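Local atomic coordinates of TetR transcriptional regulator (Chloroflexus aurantiacus, PDB entry 3QBM), a protein that probably binds DNA through an N-terminal helix-turn-helix domain and regulates transcription, as other TetR-family proteins do. Residues A57-A62 with P118-R123; K65-F70 with R125-E130; R97-L100 with C104-L107. All coordinates share one frame; numbering follows the deposited sequence.

Interaction 1 (A57-A62 with P118-R123)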
loop_
_atom_site.group_PDB
_atom_site.type_symbol
_atom_site.label_atom_id
_atom_site.label_comp_id
_atom_site.label_asym_id
_atom_site.label_seq_id
_atom_site.Cartn_x
_atom_site.Cartn_y
_atom_site.Cartn_z
ATOM N N ALA A 57 18.867 2.076 10.319
ATOM C CA ALA A 57 18.657 1.981 11.756
ATOM C C ALA A 57 17.250 2.471 12.121
ATOM O O ALA A 57 16.582 1.851 12.955
ATOM C CB ALA A 57 19.711 2.756 12.485
ATOM N N ALA A 58 16.805 3.548 11.463
ATOM C CA ALA A 58 15.459 4.121 11.635
ATOM C C ALA A 58 14.380 3.117 11.242
ATOM O O ALA A 58 13.347 3.045 11.919
ATOM C CB ALA A 58 15.283 5.426 10.827
ATOM N N PHE A 59 14.585 2.350 10.163
ATOM C CA PHE A 59 13.620 1.298 9.842
ATOM C C PHE A 59 13.615 0.181 10.901
ATOM O O PHE A 59 12.543 -0.259 11.351
ATOM C CB PHE A 59 13.852 0.648 8.495
ATOM C CG PHE A 59 12.805 -0.382 8.161
ATOM C CD1 PHE A 59 11.612 0.007 7.607
ATOM C CD2 PHE A 59 12.986 -1.726 8.497
ATOM C CE1 PHE A 59 10.610 -0.932 7.365
ATOM C CE2 PHE A 59 12.001 -2.668 8.251
ATOM C CZ PHE A 59 10.836 -2.283 7.683
ATOM N N ASP A 60 14.796 -0.301 11.275
ATOM C CA ASP A 60 14.901 -1.369 12.293
ATOM C C ASP A 60 14.132 -0.970 13.547
ATOM O O ASP A 60 13.497 -1.804 14.200
ATOM C CB ASP A 60 16.369 -1.673 12.620
ATOM C CG ASP A 60 17.064 -2.376 11.499
ATOM O OD1 ASP A 60 16.400 -2.858 10.545
ATOM O OD2 ASP A 60 18.303 -2.400 11.514
ATOM N N TYR A 61 14.132 0.324 13.837
ATOM C CA TYR A 61 13.428 0.879 14.976
ATOM C C TYR A 61 11.923 0.853 14.781
ATOM O O TYR A 61 11.166 0.538 15.713
ATOM C CB TYR A 61 13.880 2.302 15.205
ATOM C CG TYR A 61 12.991 3.085 16.106
ATOM C CD1 TYR A 61 13.161 3.049 17.492
ATOM C CD2 TYR A 61 11.994 3.888 15.589
ATOM C CE1 TYR A 61 12.331 3.772 18.328
ATOM C CE2 TYR A 61 11.148 4.616 16.422
ATOM C CZ TYR A 61 11.333 4.555 17.791
ATOM O OH TYR A 61 10.510 5.275 18.624
ATOM N N ALA A 62 11.501 1.269 13.592
ATOM C CA ALA A 62 10.098 1.203 13.192
ATOM C C ALA A 62 9.628 -0.256 13.205
ATOM O O ALA A 62 8.556 -0.539 13.722
ATOM C CB ALA A 62 9.906 1.839 11.817
ATOM N N PRO A 118 17.402 -2.268 -2.388
ATOM C CA PRO A 118 17.476 -3.663 -1.993
ATOM C C PRO A 118 17.544 -3.906 -0.466
ATOM O O PRO A 118 16.922 -4.840 0.034
ATOM C CB PRO A 118 18.757 -4.130 -2.678
ATOM C CG PRO A 118 18.772 -3.342 -3.947
ATOM C CD PRO A 118 18.252 -1.993 -3.567
HETATM N N MSE A 119 18.296 -3.090 0.263
HETATM C CA MSE A 119 18.489 -3.343 1.696
HETATM C C MSE A 119 17.231 -3.046 2.489
HETATM O O MSE A 119 16.863 -3.847 3.350
HETATM C CB MSE A 119 19.714 -2.614 2.278
HETATM C CG MSE A 119 21.030 -3.213 1.822
HETATM SE SE MSE A 119 22.529 -2.160 2.528
HETATM C CE MSE A 119 22.449 -2.869 4.353
ATOM N N LEU A 120 16.556 -1.929 2.206
ATOM C CA LEU A 120 15.263 -1.670 2.836
ATOM C C LEU A 120 14.213 -2.699 2.399
ATOM O O LEU A 120 13.425 -3.150 3.220
ATOM C CB LEU A 120 14.743 -0.264 2.574
ATOM C CG LEU A 120 15.399 0.807 3.448
ATOM C CD1 LEU A 120 14.993 2.186 2.977
ATOM C CD2 LEU A 120 15.002 0.576 4.881
ATOM N N ARG A 121 14.195 -3.054 1.115
ATOM C CA ARG A 121 13.257 -4.054 0.617
ATOM C C ARG A 121 13.403 -5.370 1.391
ATOM O O ARG A 121 12.405 -5.997 1.783
ATOM C CB ARG A 121 13.438 -4.270 -0.907
ATOM C CG ARG A 121 12.474 -5.291 -1.503
ATOM C CD ARG A 121 12.506 -5.319 -3.026
ATOM N NE ARG A 121 13.782 -5.821 -3.511
ATOM C CZ ARG A 121 14.662 -5.153 -4.272
ATOM N NH1 ARG A 121 14.458 -3.893 -4.689
ATOM N NH2 ARG A 121 15.779 -5.771 -4.643
ATOM N N GLU A 122 14.647 -5.774 1.643
ATOM C CA GLU A 122 14.910 -7.014 2.347
ATOM C C GLU A 122 14.414 -6.935 3.780
ATOM O O GLU A 122 13.919 -7.912 4.333
ATOM C CB GLU A 122 16.411 -7.336 2.334
ATOM C CG GLU A 122 16.678 -8.720 2.897
ATOM C CD GLU A 122 18.132 -9.153 2.747
ATOM O OE1 GLU A 122 19.034 -8.287 2.796
ATOM O OE2 GLU A 122 18.367 -10.371 2.598
ATOM N N ARG A 123 14.578 -5.765 4.391
ATOM C CA ARG A 123 14.085 -5.531 5.749
ATOM C C ARG A 123 12.543 -5.548 5.829
ATOM O O ARG A 123 11.973 -6.109 6.774
ATOM C CB ARG A 123 14.641 -4.222 6.280
ATOM C CG ARG A 123 16.017 -4.368 6.906
ATOM C CD ARG A 123 16.631 -3.011 7.093
ATOM N NE ARG A 123 17.530 -2.951 8.241
ATOM C CZ ARG A 123 18.811 -3.304 8.255
ATOM N NH1 ARG A 123 19.423 -3.782 7.186
ATOM N NH2 ARG A 123 19.497 -3.153 9.379
#
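Arg123 meets the carboxylate of Asp60 side-on, with two nitrogens each bonded to a different oxygen in a bidentate salt bridge. NH2 of Arg123 lies 2.6 Å from OD2 of Asp60, and the N-H...O angle of 172° makes this the straighter of the two bonds; it runs in the guanidinium plane and uses the syn lone pair of the oxygen. NE of Arg123 reaches OD1 of Asp60, also at 2.6 Å, on the syn side but tilted out of both planes. The two flat groups are nearly coplanar. The arginine chain runs extended from CG to NE, which carries the guanidinium from helix 118-144 to helix 51-74. Those helices run almost parallel here: the axes of the two short segments come within 10.8 Å at an angle of 11°. In the TetR architecture helix 51-74 links the DNA-binding head to the C-terminal domain, and this contact joins that helix to the start of helix 118-144. Next to the salt bridge, Phe59 has its CG anti to the backbone N (chi1 -177°), and its ring reaches the base of the arginine, CE2 of Phe59 being 3.6 Å from CB of Arg123. The ring and guanidinium planes are steeply inclined to each other, so the two do not stack. Leu120 brings one methyl to the root of the ring, its CD2 lying 3.8 Å from CB of Phe59. Tyr25 touches both Phe59 and Leu120, while Ile106 and Thr109 of helix 105-113 pack against Phe59.

Interaction 2 (K65-F70 with R125-E130)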
loop_
_atom_site.group_PDB
_atom_site.type_symbol
_atom_site.label_atom_id
_atom_site.label_comp_id
_atom_site.label_asym_id
_atom_site.label_seq_id
_atom_site.Cartn_x
_atom_site.Cartn_y
_atom_site.Cartn_z
ATOM N N LYS A 65 9.118 -1.397 16.738
ATOM C CA LYS A 65 7.919 -0.814 17.322
ATOM C C LYS A 65 6.620 -1.544 16.894
ATOM O O LYS A 65 5.744 -1.831 17.706
ATOM C CB LYS A 65 7.831 0.615 16.888
ATOM C CG LYS A 65 6.804 1.428 17.625
ATOM C CD LYS A 65 7.447 2.699 18.172
ATOM C CE LYS A 65 8.316 2.363 19.376
ATOM N NZ LYS A 65 8.908 3.559 20.020
ATOM N N VAL A 66 6.489 -1.756 15.596
ATOM C CA VAL A 66 5.408 -2.566 15.033
ATOM C C VAL A 66 5.342 -3.946 15.740
ATOM O O VAL A 66 4.270 -4.377 16.139
ATOM C CB VAL A 66 5.585 -2.675 13.500
ATOM C CG1 VAL A 66 4.705 -3.738 12.912
ATOM C CG2 VAL A 66 5.297 -1.307 12.835
ATOM N N ARG A 67 6.495 -4.578 15.927
ATOM C CA ARG A 67 6.620 -5.888 16.564
ATOM C C ARG A 67 6.046 -5.863 17.987
ATOM O O ARG A 67 5.295 -6.767 18.338
ATOM C CB ARG A 67 8.091 -6.335 16.577
ATOM C CG ARG A 67 8.377 -7.747 17.034
ATOM C CD ARG A 67 9.852 -8.113 16.863
ATOM N NE ARG A 67 10.244 -8.026 15.448
ATOM C CZ ARG A 67 11.135 -7.174 14.917
ATOM N NH1 ARG A 67 11.823 -6.314 15.658
ATOM N NH2 ARG A 67 11.370 -7.204 13.608
ATOM N N GLU A 68 6.412 -4.848 18.786
ATOM C CA GLU A 68 5.906 -4.676 20.177
ATOM C C GLU A 68 4.368 -4.560 20.216
ATOM O O GLU A 68 3.691 -5.110 21.088
ATOM C CB GLU A 68 6.508 -3.402 20.833
ATOM C CG GLU A 68 8.004 -3.487 21.197
ATOM C CD GLU A 68 8.667 -2.141 21.634
ATOM O OE1 GLU A 68 8.068 -1.037 21.518
ATOM O OE2 GLU A 68 9.836 -2.208 22.082
ATOM N N ARG A 69 3.849 -3.784 19.281
ATOM C CA ARG A 69 2.434 -3.513 19.127
ATOM C C ARG A 69 1.648 -4.825 18.786
ATOM O O ARG A 69 0.572 -5.107 19.357
ATOM C CB ARG A 69 2.334 -2.453 18.033
ATOM C CG ARG A 69 1.004 -1.862 17.709
ATOM C CD ARG A 69 0.621 -0.688 18.571
ATOM N NE ARG A 69 -0.748 -0.320 18.204
ATOM C CZ ARG A 69 -1.096 0.790 17.576
ATOM N NH1 ARG A 69 -0.183 1.721 17.321
ATOM N NH2 ARG A 69 -2.374 1.003 17.268
ATOM N N PHE A 70 2.175 -5.639 17.869
ATOM C CA PHE A 70 1.561 -6.957 17.629
ATOM C C PHE A 70 1.707 -7.884 18.817
ATOM O O PHE A 70 0.804 -8.623 19.161
ATOM C CB PHE A 70 2.108 -7.611 16.368
ATOM C CG PHE A 70 1.488 -7.063 15.125
ATOM C CD1 PHE A 70 0.208 -7.459 14.740
ATOM C CD2 PHE A 70 2.123 -6.097 14.381
ATOM C CE1 PHE A 70 -0.383 -6.949 13.641
ATOM C CE2 PHE A 70 1.521 -5.575 13.258
ATOM C CZ PHE A 70 0.271 -5.989 12.890
ATOM N N ARG A 125 10.662 -7.129 3.670
ATOM C CA ARG A 125 10.316 -8.535 3.437
ATOM C C ARG A 125 10.449 -9.368 4.703
ATOM O O ARG A 125 9.602 -10.210 4.986
ATOM C CB ARG A 125 11.110 -9.123 2.268
ATOM C CG ARG A 125 10.907 -10.602 2.020
ATOM C CD ARG A 125 11.609 -10.982 0.718
ATOM N NE ARG A 125 11.224 -12.302 0.240
ATOM C CZ ARG A 125 11.531 -12.793 -0.957
ATOM N NH1 ARG A 125 12.236 -12.083 -1.836
ATOM N NH2 ARG A 125 11.123 -14.006 -1.282
ATOM N N ALA A 126 11.504 -9.119 5.472
ATOM C CA ALA A 126 11.711 -9.817 6.745
ATOM C C ALA A 126 10.527 -9.576 7.719
ATOM O O ALA A 126 10.061 -10.516 8.381
ATOM C CB ALA A 126 13.044 -9.398 7.361
ATOM N N VAL A 127 10.008 -8.354 7.777
ATOM C CA VAL A 127 8.840 -8.086 8.629
ATOM C C VAL A 127 7.605 -8.830 8.147
ATOM O O VAL A 127 6.916 -9.474 8.965
ATOM C CB VAL A 127 8.528 -6.600 8.862
ATOM C CG1 VAL A 127 7.155 -6.445 9.625
ATOM C CG2 VAL A 127 9.699 -5.933 9.630
ATOM N N ILE A 128 7.331 -8.768 6.845
ATOM C CA ILE A 128 6.203 -9.492 6.259
ATOM C C ILE A 128 6.372 -11.000 6.542
ATOM O O ILE A 128 5.421 -11.664 6.891
ATOM C CB ILE A 128 6.074 -9.211 4.766
ATOM C CG1 ILE A 128 5.653 -7.728 4.551
ATOM C CG2 ILE A 128 5.104 -10.170 4.083
ATOM C CD1 ILE A 128 5.949 -7.236 3.178
ATOM N N ASP A 129 7.593 -11.520 6.423
ATOM C CA ASP A 129 7.843 -12.933 6.730
ATOM C C ASP A 129 7.628 -13.288 8.198
ATOM O O ASP A 129 7.208 -14.396 8.497
ATOM C CB ASP A 129 9.202 -13.396 6.194
ATOM C CG ASP A 129 9.203 -13.526 4.673
ATOM O OD1 ASP A 129 8.117 -13.480 4.055
ATOM O OD2 ASP A 129 10.288 -13.650 4.077
ATOM N N GLU A 130 7.856 -12.351 9.111
ATOM C CA GLU A 130 7.549 -12.599 10.537
ATOM C C GLU A 130 6.043 -12.744 10.711
ATOM O O GLU A 130 5.579 -13.652 11.407
ATOM C CB GLU A 130 7.983 -11.464 11.462
ATOM C CG GLU A 130 9.423 -11.081 11.482
ATOM C CD GLU A 130 9.641 -9.934 12.453
ATOM O OE1 GLU A 130 10.037 -8.833 12.013
ATOM O OE2 GLU A 130 9.352 -10.112 13.659
#
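Arg67 lays the NE-NH2 edge of its guanidinium along the carboxylate of Glu130, with the two side chains crossing at about a right angle. NH2 of Arg67 is 2.6 Å from OE1 of Glu130, and at 176° this bond is almost straight. The second bond joins NE of Arg67 to OE2 of Glu130 over 2.9 Å and engages the syn lone pair of that oxygen. Both oxygens lie close to the guanidinium plane, although the carboxylate is itself turned 26° from it, so OE1 is met somewhat out of the carboxylate plane. A bend at chi3 (-61°) turns the arginine's end toward helix 118-144, while Glu130 extends beyond CG to meet it. Two conformers of Glu130 were modelled, and this geometry belongs to one of them. Val127 lies beside the pair, its CG2 4.5 Å from NH2 of Arg67, a loose contact, and its side chain also packs on Ile106. The contact joins the C-terminal half of helix 51-74 to helix 118-144 within the helical bundle of the C-terminal domain. Three residues further along helix 51-74, Phe70 enters an aromatic cluster with Phe87, Phe91 and Trp131. Glu64, one helical turn before Arg67, forms a salt bridge with NH1 of that arginine. Replacing Arg67 with an alanine would probably leave the carboxylates of Glu130 and Glu64 without their shared cation and Glu130 more able to turn. With two carboxylates bonded to it, Glu130 at NE and NH2 and Glu64 at NH1, the guanidinium is probably stabilised in its charged form and, in this conformer of Glu130, limited in its rotation.

Interaction 3 (R97-L100 with C104-L107)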
loop_
_atom_site.group_PDB
_atom_site.type_symbol
_atom_site.label_atom_id
_atom_site.label_comp_id
_atom_site.label_asym_id
_atom_site.label_seq_id
_atom_site.Cartn_x
_atom_site.Cartn_y
_atom_site.Cartn_z
ATOM N N ARG A 97 -4.555 5.491 15.716
ATOM C CA ARG A 97 -3.235 5.383 16.327
ATOM C C ARG A 97 -2.299 4.456 15.509
ATOM O O ARG A 97 -2.145 3.260 15.815
ATOM C CB ARG A 97 -3.408 4.883 17.778
ATOM C CG ARG A 97 -2.128 4.873 18.555
ATOM C CD ARG A 97 -2.377 4.702 20.041
ATOM N NE ARG A 97 -3.002 3.421 20.363
ATOM C CZ ARG A 97 -2.363 2.316 20.759
ATOM N NH1 ARG A 97 -1.039 2.281 20.883
ATOM N NH2 ARG A 97 -3.074 1.218 21.033
ATOM N N PRO A 98 -1.650 5.006 14.463
ATOM C CA PRO A 98 -0.711 4.220 13.696
ATOM C C PRO A 98 0.522 3.881 14.546
ATOM O O PRO A 98 0.664 4.454 15.639
ATOM C CB PRO A 98 -0.385 5.144 12.499
ATOM C CG PRO A 98 -0.616 6.525 13.023
ATOM C CD PRO A 98 -1.720 6.405 14.005
ATOM N N PRO A 99 1.361 2.927 14.105
ATOM C CA PRO A 99 2.508 2.500 14.906
ATOM C C PRO A 99 3.439 3.661 15.199
ATOM O O PRO A 99 4.001 3.755 16.291
ATOM C CB PRO A 99 3.179 1.440 14.035
ATOM C CG PRO A 99 2.135 0.981 13.180
ATOM C CD PRO A 99 1.346 2.194 12.832
ATOM N N LEU A 100 3.589 4.530 14.215
ATOM C CA LEU A 100 4.150 5.852 14.468
ATOM C C LEU A 100 3.516 6.895 13.525
ATOM O O LEU A 100 2.751 6.544 12.621
ATOM C CB LEU A 100 5.661 5.798 14.436
ATOM C CG LEU A 100 6.421 5.503 13.172
ATOM C CD1 LEU A 100 6.338 6.719 12.295
ATOM C CD2 LEU A 100 7.906 5.216 13.488
ATOM N N CYS A 104 1.490 3.080 8.695
ATOM C CA CYS A 104 2.292 1.850 8.816
ATOM C C CYS A 104 3.649 2.009 8.143
ATOM O O CYS A 104 3.705 2.220 6.931
ATOM C CB CYS A 104 1.572 0.621 8.215
ATOM S SG CYS A 104 2.533 -0.862 8.295
ATOM N N PRO A 105 4.750 1.866 8.906
ATOM C CA PRO A 105 6.074 2.029 8.273
ATOM C C PRO A 105 6.476 0.883 7.364
ATOM O O PRO A 105 7.362 1.046 6.494
ATOM C CB PRO A 105 7.017 2.127 9.470
ATOM C CG PRO A 105 6.349 1.289 10.509
ATOM C CD PRO A 105 4.866 1.540 10.338
ATOM N N ILE A 106 5.821 -0.267 7.523
ATOM C CA ILE A 106 6.067 -1.416 6.660
ATOM C C ILE A 106 5.498 -1.110 5.263
ATOM O O ILE A 106 6.208 -1.222 4.237
ATOM C CB ILE A 106 5.474 -2.711 7.270
ATOM C CG1 ILE A 106 5.887 -2.878 8.743
ATOM C CG2 ILE A 106 5.921 -3.971 6.478
ATOM C CD1 ILE A 106 7.379 -2.856 8.983
ATOM N N LEU A 107 4.217 -0.718 5.231
ATOM C CA LEU A 107 3.552 -0.267 4.013
ATOM C C LEU A 107 4.293 0.918 3.393
ATOM O O LEU A 107 4.598 0.923 2.192
ATOM C CB LEU A 107 2.092 0.116 4.303
ATOM C CG LEU A 107 1.229 0.791 3.235
ATOM C CD1 LEU A 107 1.077 -0.107 2.004
ATOM C CD2 LEU A 107 -0.154 1.250 3.783
#
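The irregular segment 97-100 folds back on the start of helix 105-113, bringing CA of Pro99 within 6.1 Å of CA of Cys104, and no hydrogen bond links the two segments. The contact is apolar, made by proline rings. The Pro99 ring approaches the Pro105 ring obliquely, and the nearest atoms are CG of Pro99 and CD of Pro105, 4.0 Å apart. CB of Pro99 lies at 4.1 Å from the same CD of Pro105, so this one methylene is met by two neighbouring carbons of the opposing ring. On its other side from CB, Pro99 puts CD at 4.1 Å from CA of Cys104, so the ring spans both the last loop residue and the first residue of the helix. Cys104 occupies the N-cap position. With SG anti to the backbone N (chi1 178°), its sulfur accepts a hydrogen bond from N of Leu107 over 3.5 Å; the N-H...S angle of 176° makes that capping bond essentially straight. Pro105 follows at the first helical position, where its missing N-H costs no intrahelical bond. The corner sits on helix 51-74: Val66 touches Pro99 and Pro105, and Ala62 packs on Pro105. Arg69 of the same helix donates a hydrogen bond to the carbonyl oxygen of Arg97. Helix 105-113, which begins here, carries Ile111, a residue of the magnesium site, whose side chain lies about 10 Å from that of Cys104. Chemically, the contact divides its work: the loop meets the helix start through carbon-to-carbon contacts, while the cysteine sulfur satisfies a backbone N-H that has no preceding helical turn to supply its acceptor.

Overall arrangement
From the N terminus, helix 51-74 supplies the first segments of interactions 1 and 2, 57-62 and then 65-70. The chain next runs through helix 80-92 to the loop holding 97-100, which meets 104-107 at the start of helix 105-113 in interaction 3, across three intervening residues. Helix 118-144 then returns beside helix 51-74, with 118-123 closing interaction 1 and 125-130 closing interaction 2. These two longer loops cross, as their segments alternate, and interaction 3 is nested inside both. The three also touch in space: Phe59 meets Val127 between interactions 1 and 2, and interaction 3 touches both. Together they tie the start of helix 105-113 to the paired helices 51-74 and 118-144.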